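PDB 4LKS: glycosyl hydrolase, family 31/fibronectin type III domain protein from Clostridium perfringens, which binds galactose through a family 32 carbohydrate-binding module, probably directing a family 31 glycoside hydrolase toward galactose-containing glycans. Local coordinates for residues E104-V109 against Y140-A145; N113-E118 against A122-G127; S24-I29 against N42-D47; T93-E98 against N129-N134. All coordinates share one frame; numbering follows the deposited sequence. Where two conformers were deposited one is given.

How the interactions relate
All four contacts belong to one beta-sandwich. Interaction 4 joins its two sheets and lies nearest the middle of the chain. Interaction 1 is on the five-stranded sheet, its centre about 11 Å from that of interaction 4. The two share the R142-E98 salt bridge, with R142 NE and E98 OE1 2.9 Å apart, and V109 packs on F133. Interaction 2 lies within the loop between strands 107-113 and 129-138, joined to interaction 4 where L114 pairs with T93. The side chain of A122 is about 13 Å from the bound galactose. Interaction 3 carries part of the calcium site, and its centre is about 23 Å from that of interaction 2.

Interaction 1 (E104-V109 against Y140-A145); sequences ENWTEV and YLRFTA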
# COMPACT_ATOMS: atom_id res chain seq x y z
N GLU A 104 11.15 13.67 -4.42
CA GLU A 104 12.40 14.02 -3.73
C GLU A 104 12.14 14.67 -2.38
O GLU A 104 12.86 14.40 -1.41
CB GLU A 104 13.23 14.98 -4.59
CG GLU A 104 13.80 14.37 -5.87
CD GLU A 104 14.54 15.38 -6.72
OE1 GLU A 104 14.67 15.16 -7.94
OE2 GLU A 104 15.00 16.41 -6.17
N ASN A 105 11.14 15.54 -2.32
CA ASN A 105 10.85 16.28 -1.10
C ASN A 105 9.50 15.92 -0.52
O ASN A 105 8.45 16.41 -0.96
CB ASN A 105 10.98 17.78 -1.36
CG ASN A 105 12.38 18.17 -1.80
OD1 ASN A 105 13.32 18.16 -1.01
ND2 ASN A 105 12.52 18.48 -3.09
N TRP A 106 9.54 15.07 0.49
CA TRP A 106 8.36 14.42 1.03
C TRP A 106 7.74 15.13 2.22
O TRP A 106 8.42 15.69 3.08
CB TRP A 106 8.72 12.99 1.45
CG TRP A 106 9.27 12.17 0.33
CD1 TRP A 106 10.58 11.99 0.01
CD2 TRP A 106 8.52 11.42 -0.63
NE1 TRP A 106 10.70 11.18 -1.09
CE2 TRP A 106 9.44 10.81 -1.50
CE3 TRP A 106 7.15 11.20 -0.84
CZ2 TRP A 106 9.05 10.00 -2.56
CZ3 TRP A 106 6.76 10.39 -1.89
CH2 TRP A 106 7.70 9.80 -2.74
N THR A 107 6.42 15.05 2.28
CA THR A 107 5.65 15.46 3.43
C THR A 107 5.17 14.19 4.10
O THR A 107 4.56 13.33 3.44
CB THR A 107 4.43 16.28 3.01
OG1 THR A 107 4.85 17.44 2.29
CG2 THR A 107 3.62 16.69 4.24
N GLU A 108 5.43 14.06 5.40
CA GLU A 108 4.87 12.96 6.17
C GLU A 108 3.40 13.25 6.41
O GLU A 108 3.03 14.26 7.03
CB GLU A 108 5.59 12.76 7.51
CG GLU A 108 5.12 11.49 8.22
CD GLU A 108 5.93 11.15 9.45
OE1 GLU A 108 7.18 11.24 9.39
OE2 GLU A 108 5.32 10.76 10.46
N VAL A 109 2.55 12.38 5.89
CA VAL A 109 1.11 12.60 5.96
C VAL A 109 0.52 11.98 7.24
O VAL A 109 -0.18 12.66 8.00
CB VAL A 109 0.42 12.04 4.71
CG1 VAL A 109 -1.08 12.14 4.85
CG2 VAL A 109 0.90 12.79 3.45
N TYR A 140 3.14 11.85 -6.10
CA TYR A 140 3.82 10.63 -5.64
C TYR A 140 3.36 10.32 -4.24
O TYR A 140 3.22 11.22 -3.40
CB TYR A 140 5.34 10.82 -5.65
CG TYR A 140 5.90 11.24 -6.98
CD1 TYR A 140 5.89 12.58 -7.37
CD2 TYR A 140 6.43 10.30 -7.85
CE1 TYR A 140 6.40 12.97 -8.60
CE2 TYR A 140 6.94 10.68 -9.08
CZ TYR A 140 6.91 12.01 -9.45
OH TYR A 140 7.42 12.38 -10.67
N LEU A 141 3.16 9.03 -3.97
CA LEU A 141 2.84 8.58 -2.62
C LEU A 141 3.75 7.42 -2.29
O LEU A 141 3.82 6.45 -3.03
CB LEU A 141 1.36 8.18 -2.51
CG LEU A 141 0.88 7.78 -1.10
CD1 LEU A 141 -0.57 8.23 -0.83
CD2 LEU A 141 1.03 6.27 -0.87
N ARG A 142 4.45 7.53 -1.17
CA ARG A 142 5.29 6.45 -0.66
C ARG A 142 4.60 5.78 0.53
O ARG A 142 4.30 6.42 1.54
CB ARG A 142 6.67 6.97 -0.28
CG ARG A 142 7.62 5.88 0.21
CD ARG A 142 9.09 6.29 0.11
NE ARG A 142 9.43 7.39 1.02
CZ ARG A 142 10.54 8.12 0.91
NH1 ARG A 142 11.40 7.88 -0.07
NH2 ARG A 142 10.78 9.09 1.78
N PHE A 143 4.34 4.49 0.37
CA PHE A 143 3.66 3.67 1.36
C PHE A 143 4.69 2.75 2.00
O PHE A 143 5.30 1.93 1.31
CB PHE A 143 2.54 2.87 0.68
CG PHE A 143 1.75 1.99 1.62
CD1 PHE A 143 0.72 2.50 2.38
CD2 PHE A 143 2.04 0.63 1.72
CE1 PHE A 143 -0.02 1.68 3.25
CE2 PHE A 143 1.31 -0.19 2.58
CZ PHE A 143 0.28 0.34 3.33
N THR A 144 4.89 2.90 3.31
CA THR A 144 5.92 2.15 4.03
C THR A 144 5.27 1.17 4.98
O THR A 144 4.39 1.53 5.73
CB THR A 144 6.80 3.10 4.84
OG1 THR A 144 7.44 4.02 3.95
CG2 THR A 144 7.87 2.32 5.61
N ALA A 145 5.73 -0.08 4.92
CA ALA A 145 5.28 -1.12 5.83
C ALA A 145 6.23 -1.16 7.02
O ALA A 145 7.43 -1.40 6.85
CB ALA A 145 5.27 -2.46 5.12
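W106 and R142 form a cation-pi stack on the outer face of the five-stranded sheet of the beta-sandwich. Strand 95-100 runs between their two strands, so the contact reaches over a neighbour. W106 belongs to the hairpin that joins strand 95-100 to the edge strand 107-113. R142 stands on strand 140-148.

The guanidinium lies nearly flat on the indole, with the two planes 27° apart. R142 CZ sits 3.8 Å from the centroid of the five-membered ring of W106 and close to the ring normal. The approach is over the face. The aliphatic start of the arginine covers the same face further along: R142 CB is 4.2 Å from the centroid of the six-membered ring of W106. One residue thus covers both rings, its charge over the pyrrole and a methylene over the benzene part.

The shape of R142 explains this. CG is anti to the backbone N (chi1 -178°), and the chain then bends at chi3 (66°), which lays the guanidinium over the indole. E98, on the strand between, makes a salt bridge to R142 NE and so helps fix the rotation of the group. R142 also touches S65 and T67 of strand 64-70.

Y140 adds a smaller contact. Its CB lies 3.9 Å from W106 CH2, while its ring leads away from the indole. L141, between Y140 and R142, turns its side chain to the other side of the sheet. The nearest approach in the stack is R142 NH2 to W106 CD1, at 3.4 Å.

Interaction 2 (N113-E118 against A122-G127); sequences NLEVNE and ALANRG
V116 and L123 form an isolated antiparallel beta bridge inside the long loop between strands 107-113 and 129-138. They are a non-hydrogen-bonded pair, with their CA atoms 4.2 Å apart. The bonds come from the residues beside them. A124 N gives a bond to E115 O at 2.9 Å. N117 N gives another to A122 O at 2.8 Å.

E115 O has a second donor. A water 2.8 Å from E115 O donates to it and accepts from N125 N. The water thus links N125 N to the same carbonyl oxygen that A124 N uses. The N117 side chain closes the other end. Its OD1 takes a weak bond from A122 N, while its ND2 bonds to N121.

Apolar contacts flank the bridge. L123 CD2 lies 4.0 Å from L114 CB, and both leucines also touch Y81. The methyl of A124 rests on the extended chain of E115, with A124 CB 3.7 Å from E115 CG. H91 bonds to L123 N. An Asx turn follows, in which G127 N bonds to N125 OD1.

R126 then bonds weakly to the carbonyl of R84, a residue of the galactose pocket. Such irregular loops at the end of an F5/8 type C beta-sandwich are where CBM32 modules bind their sugars.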
# COMPACT_ATOMS: atom_id res chain seq x y z
N ASN A 113 -2.34 1.97 11.98
CA ASN A 113 -2.35 0.53 12.11
C ASN A 113 -3.61 -0.04 11.49
O ASN A 113 -4.62 0.65 11.37
CB ASN A 113 -2.27 0.12 13.58
CG ASN A 113 -0.91 0.42 14.19
OD1 ASN A 113 -0.01 -0.44 14.22
ND2 ASN A 113 -0.74 1.64 14.67
N LEU A 114 -3.53 -1.31 11.10
CA LEU A 114 -4.68 -2.03 10.57
C LEU A 114 -4.97 -3.20 11.49
O LEU A 114 -4.06 -3.87 11.98
CB LEU A 114 -4.42 -2.50 9.13
CG LEU A 114 -4.20 -1.39 8.10
CD1 LEU A 114 -3.92 -2.00 6.73
CD2 LEU A 114 -5.39 -0.43 8.03
N GLU A 115 -6.26 -3.43 11.74
CA GLU A 115 -6.70 -4.43 12.70
C GLU A 115 -6.35 -5.85 12.27
O GLU A 115 -6.52 -6.23 11.11
CB GLU A 115 -8.21 -4.30 12.88
CG GLU A 115 -8.80 -5.22 13.92
CD GLU A 115 -10.30 -5.01 14.04
OE1 GLU A 115 -10.79 -3.96 13.57
OE2 GLU A 115 -10.98 -5.90 14.60
N VAL A 116 -5.87 -6.63 13.23
CA VAL A 116 -5.50 -8.02 12.99
C VAL A 116 -6.61 -8.94 13.51
O VAL A 116 -7.33 -8.59 14.44
CB VAL A 116 -4.15 -8.34 13.66
CG1 VAL A 116 -3.76 -9.79 13.47
CG2 VAL A 116 -3.05 -7.45 13.09
N ASN A 117 -6.77 -10.11 12.88
CA ASN A 117 -7.76 -11.07 13.36
C ASN A 117 -7.44 -11.64 14.74
O ASN A 117 -6.37 -11.38 15.31
CB ASN A 117 -8.00 -12.19 12.33
CG ASN A 117 -6.80 -13.12 12.16
OD1 ASN A 117 -5.80 -13.02 12.87
ND2 ASN A 117 -6.90 -14.03 11.21
N GLU A 118 -8.38 -12.41 15.28
CA GLU A 118 -8.25 -12.95 16.63
C GLU A 118 -7.00 -13.80 16.79
O GLU A 118 -6.26 -13.65 17.76
CB GLU A 118 -9.48 -13.79 16.96
CG GLU A 118 -9.40 -14.50 18.30
CD GLU A 118 -10.66 -14.34 19.11
OE1 GLU A 118 -11.62 -13.73 18.59
OE2 GLU A 118 -10.69 -14.81 20.26
N ALA A 122 -3.75 -12.95 10.34
CA ALA A 122 -4.12 -12.21 9.14
C ALA A 122 -4.85 -10.94 9.53
O ALA A 122 -5.27 -10.79 10.67
CB ALA A 122 -5.00 -13.07 8.23
N LEU A 123 -5.01 -10.01 8.59
CA LEU A 123 -5.81 -8.83 8.86
C LEU A 123 -7.26 -9.22 9.14
O LEU A 123 -7.77 -10.19 8.57
CB LEU A 123 -5.73 -7.82 7.70
CG LEU A 123 -4.40 -7.10 7.51
CD1 LEU A 123 -4.53 -6.06 6.41
CD2 LEU A 123 -3.98 -6.43 8.80
N ALA A 124 -7.91 -8.48 10.02
CA ALA A 124 -9.32 -8.71 10.35
C ALA A 124 -10.19 -8.47 9.13
O ALA A 124 -11.15 -9.21 8.87
CB ALA A 124 -9.74 -7.82 11.50
N ASN A 125 -9.87 -7.41 8.39
CA ASN A 125 -10.57 -7.10 7.15
C ASN A 125 -9.74 -7.62 6.01
O ASN A 125 -8.67 -7.07 5.71
CB ASN A 125 -10.77 -5.58 7.04
CG ASN A 125 -11.46 -5.16 5.75
OD1 ASN A 125 -11.88 -5.99 4.94
ND2 ASN A 125 -11.58 -3.86 5.56
N ARG A 126 -10.20 -8.71 5.38
CA ARG A 126 -9.47 -9.32 4.26
C ARG A 126 -9.75 -8.60 2.95
O ARG A 126 -9.17 -8.95 1.91
CB ARG A 126 -9.82 -10.81 4.11
CG ARG A 126 -9.40 -11.69 5.29
CD ARG A 126 -7.90 -11.71 5.50
NE ARG A 126 -7.15 -12.25 4.36
CZ ARG A 126 -6.69 -13.49 4.28
NH1 ARG A 126 -6.91 -14.35 5.26
NH2 ARG A 126 -6.01 -13.88 3.20
N GLY A 127 -10.64 -7.62 2.98
CA GLY A 127 -10.93 -6.82 1.81
C GLY A 127 -10.22 -5.47 1.84
O GLY A 127 -9.14 -5.35 2.40
O HOH W 1 -8.07 -5.16 9.08

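Interaction 3 (S24-I29 against N42-D47); sequences SKLEAI and NAVDGD. With CA (calcium ion), chain C.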
# COMPACT_ATOMS: atom_id res chain seq x y z
N SER A 24 -5.27 2.83 -14.12
CA SER A 24 -4.46 3.30 -15.25
C SER A 24 -3.75 4.63 -14.97
O SER A 24 -2.78 4.98 -15.65
CB SER A 24 -5.30 3.42 -16.52
OG SER A 24 -6.25 4.46 -16.41
N LYS A 25 -4.23 5.36 -13.96
CA LYS A 25 -3.63 6.63 -13.57
C LYS A 25 -2.42 6.46 -12.65
O LYS A 25 -1.80 7.45 -12.25
CB LYS A 25 -4.66 7.50 -12.85
CG LYS A 25 -5.97 7.68 -13.60
CD LYS A 25 -5.74 8.33 -14.94
CE LYS A 25 -7.06 8.55 -15.66
NZ LYS A 25 -6.82 8.91 -17.08
N LEU A 26 -2.08 5.21 -12.33
CA LEU A 26 -1.07 4.88 -11.33
C LEU A 26 0.11 4.13 -11.94
O LEU A 26 -0.08 3.27 -12.81
CB LEU A 26 -1.67 4.00 -10.23
CG LEU A 26 -2.98 4.45 -9.59
CD1 LEU A 26 -3.41 3.43 -8.53
CD2 LEU A 26 -2.83 5.83 -8.99
N GLU A 27 1.31 4.41 -11.44
CA GLU A 27 2.51 3.70 -11.86
C GLU A 27 3.42 3.47 -10.65
O GLU A 27 3.86 4.43 -10.00
CB GLU A 27 3.26 4.49 -12.94
CG GLU A 27 4.51 3.77 -13.43
CD GLU A 27 5.41 4.61 -14.32
OE1 GLU A 27 5.15 5.82 -14.50
OE2 GLU A 27 6.41 4.05 -14.83
N ALA A 28 3.72 2.20 -10.36
CA ALA A 28 4.69 1.91 -9.31
C ALA A 28 6.09 2.17 -9.86
O ALA A 28 6.52 1.50 -10.80
CB ALA A 28 4.57 0.47 -8.82
N ILE A 29 6.79 3.14 -9.29
CA ILE A 29 8.08 3.53 -9.84
C ILE A 29 9.27 3.05 -9.02
O ILE A 29 10.41 3.07 -9.50
CB ILE A 29 8.19 5.04 -10.08
CG1 ILE A 29 8.05 5.82 -8.76
CG2 ILE A 29 7.16 5.50 -11.11
CD1 ILE A 29 8.57 7.24 -8.86
N ASN A 42 2.46 -4.74 -9.70
CA ASN A 42 1.31 -5.53 -9.29
C ASN A 42 0.51 -4.87 -8.18
O ASN A 42 -0.64 -5.25 -7.92
CB ASN A 42 1.76 -6.92 -8.82
CG ASN A 42 2.29 -7.79 -9.95
OD1 ASN A 42 2.32 -7.38 -11.11
ND2 ASN A 42 2.71 -8.99 -9.59
N ALA A 43 1.10 -3.88 -7.51
CA ALA A 43 0.37 -3.24 -6.42
C ALA A 43 -0.66 -2.27 -6.93
O ALA A 43 -1.55 -1.86 -6.18
CB ALA A 43 1.34 -2.52 -5.49
N VAL A 44 -0.55 -1.85 -8.20
CA VAL A 44 -1.47 -0.81 -8.66
C VAL A 44 -2.03 -1.13 -10.03
O VAL A 44 -2.29 -0.24 -10.84
CB VAL A 44 -0.85 0.61 -8.64
CG1 VAL A 44 -0.73 1.12 -7.20
CG2 VAL A 44 0.50 0.62 -9.33
N ASP A 45 -2.23 -2.42 -10.29
CA ASP A 45 -2.73 -2.86 -11.59
C ASP A 45 -4.24 -3.14 -11.62
O ASP A 45 -4.76 -3.68 -12.61
CB ASP A 45 -1.94 -4.08 -12.10
CG ASP A 45 -2.09 -5.29 -11.20
OD1 ASP A 45 -2.76 -5.21 -10.14
OD2 ASP A 45 -1.53 -6.35 -11.57
N GLY A 46 -4.94 -2.78 -10.55
CA GLY A 46 -6.37 -3.01 -10.47
C GLY A 46 -6.78 -4.48 -10.36
O GLY A 46 -7.96 -4.81 -10.51
N ASP A 47 -5.81 -5.34 -10.09
CA ASP A 47 -6.02 -6.79 -10.09
C ASP A 47 -5.81 -7.37 -8.69
O ASP A 47 -4.70 -7.30 -8.12
CB ASP A 47 -5.04 -7.43 -11.08
CG ASP A 47 -5.37 -8.85 -11.41
OD1 ASP A 47 -6.15 -9.51 -10.69
OD2 ASP A 47 -4.81 -9.32 -12.42
CA CA C . -2.60 -6.41 -7.94
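L26 and V44 meet obliquely, each with its CB directed at the other segment. L26 is on the edge strand 26-31. V44 is in the loop that carries much of the calcium site. The leucine crosses the valine at a slant: L26 CB and V44 CB are 3.8 Å apart, and L26 CD1 is also 3.8 Å from V44 CG1.

The two valine methyls have different neighbours. V44 has CG1 anti to its carbonyl carbon (chi1 -73°), which sets that methyl against L26. CG1 meets L26 CD1, while CG2 reaches A28 and also borders L26 CB. CG2 lies 3.7 Å from A28 N and 4.1 Å from A28 CB. V44 therefore covers two residues of one strand, L26 and A28, which face the same way. E27 between them turns its side chain away. V44 also packs on I68 and L162, and L26 on F164, so this cluster belongs to the core between the sheets.

The next residue does the reverse. D45 points away from strand 26-31 and binds the calcium ion through OD1 at 2.5 Å. N42 O and D47 O each bind the calcium ion as well. T50 and A160 add further ligands. D45 OD1 also accepts from D47 N in an Asx turn, so one carboxylate oxygen serves the metal and the tight turn through G46.

No hydrogen bond crosses between the segments. The chemistry implies a divided loop: its polar atoms bind calcium, while V44 packs by apolar contact on L26 and A28.

Interaction 4 (T93-E98 against N129-N134); sequences TEYKIE and NPIRFN
Strands 95-98 and 129-134 lie in different sheets, 10.3 Å apart at the closest approach of their axes and crossed at -43°, and Y95, I97, I131 and F133 fill the layer between them. Both segments point alternate residues inward. No hydrogen bond crosses, and the contact is buried.

I131 is central, meeting both Y95 and I97. It and Y95 come from opposite directions. The isoleucine reaches over one face of the phenol ring. I131 CD1 stands 3.8 Å from the centroid of the Y95 ring, only 15° off the normal, a CH-pi contact. The other branch of I131 lies near the far end of the tyrosine, with CG2 3.7 Å from Y95 CZ and 3.3 Å from Y95 OH. Y95 has CG between its backbone N and carbonyl carbon (chi1 62°), and the ring extends from there toward the other sheet. F143 and R110 also touch Y95.

I97 slides past I131, pointing the opposite way. Its CD1 lies 3.5 Å from I131 CG2 and 4.1 Å from F133 CD2. F133 crosses I97 at about a right angle. All contacts described for I97 hold for one of its two conformers, so they are less certain. The F133 side chain also touches V109 on one sheet and L76 on the other.

At the start of segment 93-98, T93 and E94 both face K147 in a classic beta bulge, and the chain turns a corner at E94. Two twisted antiparallel sheets joined by apolar side chains make the beta-sandwich core of the F5/8 type C fold.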
# COMPACT_ATOMS: atom_id res chain seq x y z
N THR A 93 0.40 -4.37 8.92
CA THR A 93 -0.39 -4.01 10.10
C THR A 93 -0.06 -2.63 10.67
O THR A 93 -0.84 -2.07 11.43
CB THR A 93 -0.28 -5.08 11.23
OG1 THR A 93 1.00 -4.98 11.87
CG2 THR A 93 -0.45 -6.48 10.66
N GLU A 94 1.11 -2.09 10.32
CA GLU A 94 1.47 -0.72 10.67
C GLU A 94 2.14 -0.10 9.45
O GLU A 94 2.99 -0.72 8.80
CB GLU A 94 2.42 -0.66 11.89
CG GLU A 94 2.53 0.76 12.48
CD GLU A 94 3.67 0.94 13.49
OE1 GLU A 94 4.52 0.04 13.63
OE2 GLU A 94 3.71 2.02 14.11
N TYR A 95 1.74 1.13 9.13
CA TYR A 95 2.19 1.79 7.90
C TYR A 95 2.52 3.26 8.13
O TYR A 95 2.14 3.87 9.15
CB TYR A 95 1.10 1.67 6.80
CG TYR A 95 -0.17 2.37 7.23
CD1 TYR A 95 -0.32 3.74 7.06
CD2 TYR A 95 -1.19 1.68 7.87
CE1 TYR A 95 -1.46 4.41 7.50
CE2 TYR A 95 -2.34 2.34 8.32
CZ TYR A 95 -2.46 3.70 8.13
OH TYR A 95 -3.57 4.39 8.57
N LYS A 96 3.21 3.82 7.15
CA LYS A 96 3.43 5.26 7.06
C LYS A 96 3.10 5.69 5.63
O LYS A 96 3.33 4.94 4.67
CB LYS A 96 4.89 5.62 7.41
CG LYS A 96 5.20 7.11 7.27
CD LYS A 96 6.57 7.46 7.84
CE LYS A 96 7.70 6.89 7.01
NZ LYS A 96 9.01 7.38 7.55
N ILE A 97 2.52 6.88 5.52
CA ILE A 97 2.24 7.48 4.23
C ILE A 97 2.98 8.80 4.11
O ILE A 97 2.92 9.66 5.00
CB ILE A 97 0.74 7.74 4.05
CG1 ILE A 97 -0.02 6.42 3.96
CG2 ILE A 97 0.49 8.57 2.78
CD1 ILE A 97 -1.51 6.55 4.07
N GLU A 98 3.70 8.96 2.99
CA GLU A 98 4.36 10.22 2.66
C GLU A 98 3.92 10.60 1.26
O GLU A 98 3.65 9.73 0.45
CB GLU A 98 5.88 10.04 2.64
CG GLU A 98 6.51 9.74 3.97
CD GLU A 98 7.91 9.21 3.78
OE1 GLU A 98 8.05 8.00 3.47
OE2 GLU A 98 8.87 10.00 3.88
N ASN A 129 -9.01 -2.11 3.00
CA ASN A 129 -8.83 -1.42 4.28
C ASN A 129 -8.63 0.08 4.00
O ASN A 129 -7.58 0.48 3.50
CB ASN A 129 -7.59 -1.96 5.01
CG ASN A 129 -7.82 -3.29 5.71
OD1 ASN A 129 -7.79 -3.37 6.95
ND2 ASN A 129 -8.02 -4.36 4.93
N PRO A 130 -9.63 0.91 4.29
CA PRO A 130 -9.49 2.34 4.00
C PRO A 130 -8.58 3.08 4.98
O PRO A 130 -8.57 2.79 6.18
CB PRO A 130 -10.92 2.88 4.10
CG PRO A 130 -11.62 1.91 4.98
CD PRO A 130 -11.01 0.57 4.69
N ILE A 131 -7.82 4.01 4.43
CA ILE A 131 -6.91 4.87 5.18
C ILE A 131 -7.16 6.31 4.74
O ILE A 131 -6.84 6.67 3.60
CB ILE A 131 -5.43 4.49 4.91
CG1 ILE A 131 -5.15 3.05 5.35
CG2 ILE A 131 -4.49 5.47 5.60
CD1 ILE A 131 -3.83 2.50 4.88
N ARG A 132 -7.75 7.12 5.62
CA ARG A 132 -8.04 8.51 5.28
C ARG A 132 -6.95 9.44 5.78
O ARG A 132 -6.23 9.13 6.73
CB ARG A 132 -9.41 8.94 5.83
CG ARG A 132 -9.47 9.06 7.34
CD ARG A 132 -10.89 9.30 7.84
NE ARG A 132 -11.38 10.64 7.55
CZ ARG A 132 -11.28 11.67 8.39
NH1 ARG A 132 -10.71 11.51 9.58
NH2 ARG A 132 -11.76 12.86 8.05
N PHE A 133 -6.84 10.59 5.13
CA PHE A 133 -5.92 11.62 5.58
C PHE A 133 -6.35 12.98 5.07
O PHE A 133 -7.12 13.08 4.10
CB PHE A 133 -4.47 11.28 5.18
CG PHE A 133 -4.32 10.83 3.75
CD1 PHE A 133 -4.16 11.77 2.73
CD2 PHE A 133 -4.31 9.48 3.42
CE1 PHE A 133 -4.00 11.36 1.41
CE2 PHE A 133 -4.16 9.06 2.10
CZ PHE A 133 -4.00 10.01 1.09
N ASN A 134 -5.87 14.03 5.73
CA ASN A 134 -6.23 15.38 5.34
C ASN A 134 -5.76 15.66 3.93
O ASN A 134 -4.63 15.32 3.56
CB ASN A 134 -5.67 16.41 6.32
CG ASN A 134 -6.40 16.38 7.65
OD1 ASN A 134 -7.40 15.67 7.80
ND2 ASN A 134 -5.92 17.15 8.61